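PDB 1Z02: 2-oxo-1,2-dihydroquinoline 8-monooxygenase, oxygenase component from Pseudomonas putida, which probably hydroxylates 2-oxo-1,2-dihydroquinoline at carbon 8, activating oxygen at a mononuclear iron supplied with electrons through a Rieske [2Fe-2S] cluster. Local coordinates for residues 224-230 / 360-365. Sequence-based numbering, arbitrary orientation.
Sequences VHKDNTI and GFNDSD. With FE (Fe (III) ion), chain G.
H225 and D365 meet at the iron(III) ion: H225 NE2 binds FE at 2.0 Å, whereas the D365 carboxylate is bidentate but uneven, with OD2 2.2 Å and OD1 2.5 Å from FE. With H221 they complete the two-histidine, one-carboxylate facial triad characteristic of Rieske oxygenases; two waters also bind the metal. The carboxylate is turned steeply against the imidazole plane. The longer-bound oxygen has a second-shell partner, since N362 ND2 donates to D365 OD1 at 3.1 Å and lies nearly on its C-O axis, while OD2 accepts a hydrogen bond from N215; together these would restrain rotation of the carboxylate.

At the ND1 edge of the imidazole, N228 reaches the other segment through both ends of its amide. OD1 lies 3.1 Å from S364 OG, a possible hydrogen bond that is not settled, since another acceptor competes for the hydroxyl proton; ND2 makes a weak, bent bond to F361 O (125° at the hydrogen). Water bridges T229 N to G360 O.

The H225 ring is packed on both faces. V224 CG1 sits over the rim of one, and the F361 ring lies against the other in an offset stack, centroids 3.9 Å apart and planes at 12°. With CG anti to the backbone N (chi1 -172°), the phenyl face is brought against the imidazole, with H225 ND1 over the centre of the F361 ring. Replacing this phenylalanine with alanine would probably leave one face of H225 without its stacking partner and let the metal-bound imidazole tilt more readily. I230 CG2 extends the apolar packing onto F361.

The contact thus joins the end of helix 222-225, the type I turn H225-N228 and the first residues of helix 229-233 to residues 360-365, which lead into helix 363-376. W307 meets the F361 ring, N362 rests on strand 325-335, and W106 of a second subunit, from its Rieske domain, packs on V224.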
loop_
_atom_site.group_PDB
_atom_site.type_symbol
_atom_site.label_atom_id
_atom_site.label_comp_id
_atom_site.label_asym_id
_atom_site.label_seq_id
_atom_site.Cartn_x
_atom_site.Cartn_y
_atom_site.Cartn_z
ATOM N N VAL A 224 28.247 -10.891 -8.629
ATOM C CA VAL A 224 27.154 -10.127 -9.217
ATOM C C VAL A 224 27.288 -9.945 -10.730
ATOM O O VAL A 224 26.293 -9.954 -11.439
ATOM C CB VAL A 224 27.041 -8.722 -8.545
ATOM C CG1 VAL A 224 26.031 -7.853 -9.301
ATOM C CG2 VAL A 224 26.652 -8.864 -7.062
ATOM N N HIS A 225 28.518 -9.803 -11.219
ATOM C CA HIS A 225 28.776 -9.576 -12.640
ATOM C C HIS A 225 29.485 -10.716 -13.365
ATOM O O HIS A 225 29.744 -10.608 -14.559
ATOM C CB HIS A 225 29.632 -8.312 -12.815
ATOM C CG HIS A 225 29.011 -7.071 -12.252
ATOM N ND1 HIS A 225 28.035 -6.360 -12.918
ATOM C CD2 HIS A 225 29.203 -6.437 -11.074
ATOM C CE1 HIS A 225 27.652 -5.343 -12.170
ATOM N NE2 HIS A 225 28.344 -5.370 -11.047
ATOM N N LYS A 226 29.815 -11.791 -12.654
ATOM C CA LYS A 226 30.531 -12.910 -13.264
ATOM C C LYS A 226 29.859 -13.516 -14.490
ATOM O O LYS A 226 30.549 -13.942 -15.404
ATOM C CB LYS A 226 30.788 -14.016 -12.231
ATOM C CG LYS A 226 29.524 -14.521 -11.571
ATOM C CD LYS A 226 29.777 -15.641 -10.568
ATOM C CE LYS A 226 30.184 -16.966 -11.208
ATOM N NZ LYS A 226 31.608 -17.069 -11.617
ATOM N N ASP A 227 28.528 -13.559 -14.512
ATOM C CA ASP A 227 27.783 -14.139 -15.634
ATOM C C ASP A 227 27.428 -13.142 -16.738
ATOM O O ASP A 227 26.854 -13.517 -17.759
ATOM C CB ASP A 227 26.496 -14.803 -15.124
ATOM C CG ASP A 227 26.768 -15.952 -14.171
ATOM O OD1 ASP A 227 25.808 -16.514 -13.600
ATOM O OD2 ASP A 227 27.954 -16.294 -13.996
ATOM N N ASN A 228 27.751 -11.870 -16.536
ATOM C CA ASN A 228 27.446 -10.861 -17.542
ATOM C C ASN A 228 28.047 -11.237 -18.897
ATOM O O ASN A 228 29.186 -11.710 -18.990
ATOM C CB ASN A 228 27.962 -9.494 -17.100
ATOM C CG ASN A 228 27.221 -8.953 -15.895
ATOM O OD1 ASN A 228 26.249 -9.549 -15.418
ATOM N ND2 ASN A 228 27.673 -7.817 -15.397
ATOM N N THR A 229 27.269 -11.017 -19.947
ATOM C CA THR A 229 27.689 -11.354 -21.295
ATOM C C THR A 229 28.980 -10.666 -21.719
ATOM O O THR A 229 29.841 -11.299 -22.342
ATOM C CB THR A 229 26.583 -11.006 -22.309
ATOM O OG1 THR A 229 25.402 -11.728 -21.971
ATOM C CG2 THR A 229 26.990 -11.373 -23.713
ATOM N N ILE A 230 29.123 -9.386 -21.386
ATOM C CA ILE A 230 30.319 -8.644 -21.773
ATOM C C ILE A 230 31.595 -9.270 -21.197
ATOM O O ILE A 230 32.649 -9.278 -21.836
ATOM C CB ILE A 230 30.237 -7.177 -21.323
ATOM C CG1 ILE A 230 31.444 -6.415 -21.879
ATOM C CG2 ILE A 230 30.193 -7.111 -19.796
ATOM C CD1 ILE A 230 31.391 -4.915 -21.655
ATOM N N GLY A 360 23.564 -4.684 -19.933
ATOM C CA GLY A 360 24.163 -5.990 -19.704
ATOM C C GLY A 360 25.011 -6.150 -18.458
ATOM O O GLY A 360 25.008 -7.206 -17.830
ATOM N N PHE A 361 25.734 -5.100 -18.096
ATOM C CA PHE A 361 26.597 -5.130 -16.922
ATOM C C PHE A 361 25.883 -4.604 -15.675
ATOM O O PHE A 361 25.756 -5.312 -14.674
ATOM C CB PHE A 361 27.853 -4.280 -17.185
ATOM C CG PHE A 361 28.906 -4.400 -16.124
ATOM C CD1 PHE A 361 29.736 -5.518 -16.066
ATOM C CD2 PHE A 361 29.062 -3.400 -15.170
ATOM C CE1 PHE A 361 30.708 -5.630 -15.070
ATOM C CE2 PHE A 361 30.024 -3.501 -14.175
ATOM C CZ PHE A 361 30.849 -4.618 -14.122
ATOM N N ASN A 362 25.409 -3.362 -15.749
ATOM C CA ASN A 362 24.755 -2.714 -14.609
ATOM C C ASN A 362 23.348 -3.154 -14.191
ATOM O O ASN A 362 22.926 -2.845 -13.086
ATOM C CB ASN A 362 24.786 -1.194 -14.808
ATOM C CG ASN A 362 26.193 -0.641 -14.738
ATOM O OD1 ASN A 362 26.713 -0.075 -15.699
ATOM N ND2 ASN A 362 26.824 -0.819 -13.595
ATOM N N ASP A 363 22.612 -3.856 -15.045
ATOM C CA ASP A 363 21.279 -4.304 -14.639
ATOM C C ASP A 363 21.398 -5.244 -13.439
ATOM O O ASP A 363 20.507 -5.307 -12.598
ATOM C CB ASP A 363 20.567 -5.034 -15.780
ATOM C CG ASP A 363 19.974 -4.086 -16.803
ATOM O OD1 ASP A 363 19.447 -4.581 -17.829
ATOM O OD2 ASP A 363 20.025 -2.854 -16.582
ATOM N N SER A 364 22.508 -5.973 -13.357
ATOM C CA SER A 364 22.729 -6.903 -12.253
ATOM C C SER A 364 22.819 -6.180 -10.916
ATOM O O SER A 364 22.442 -6.728 -9.881
ATOM C CB SER A 364 24.015 -7.701 -12.482
ATOM O OG SER A 364 23.916 -8.492 -13.649
ATOM N N ASP A 365 23.315 -4.950 -10.943
ATOM C CA ASP A 365 23.451 -4.153 -9.733
ATOM C C ASP A 365 22.109 -3.750 -9.158
ATOM O O ASP A 365 22.004 -3.473 -7.968
ATOM C CB ASP A 365 24.281 -2.903 -10.024
ATOM C CG ASP A 365 25.740 -3.222 -10.166
ATOM O OD1 ASP A 365 26.392 -2.686 -11.098
ATOM O OD2 ASP A 365 26.216 -4.025 -9.329
HETATM FE FE FE G . 28.324 -3.673 -9.910
HETATM O O HOH W 1 24.457 -11.530 -12.464
HETATM O O HOH W 2 24.822 -9.508 -19.236
HETATM O O HOH W 3 30.012 -2.199 -10.517
HETATM O O HOH W 4 27.942 -1.499 -9.456
#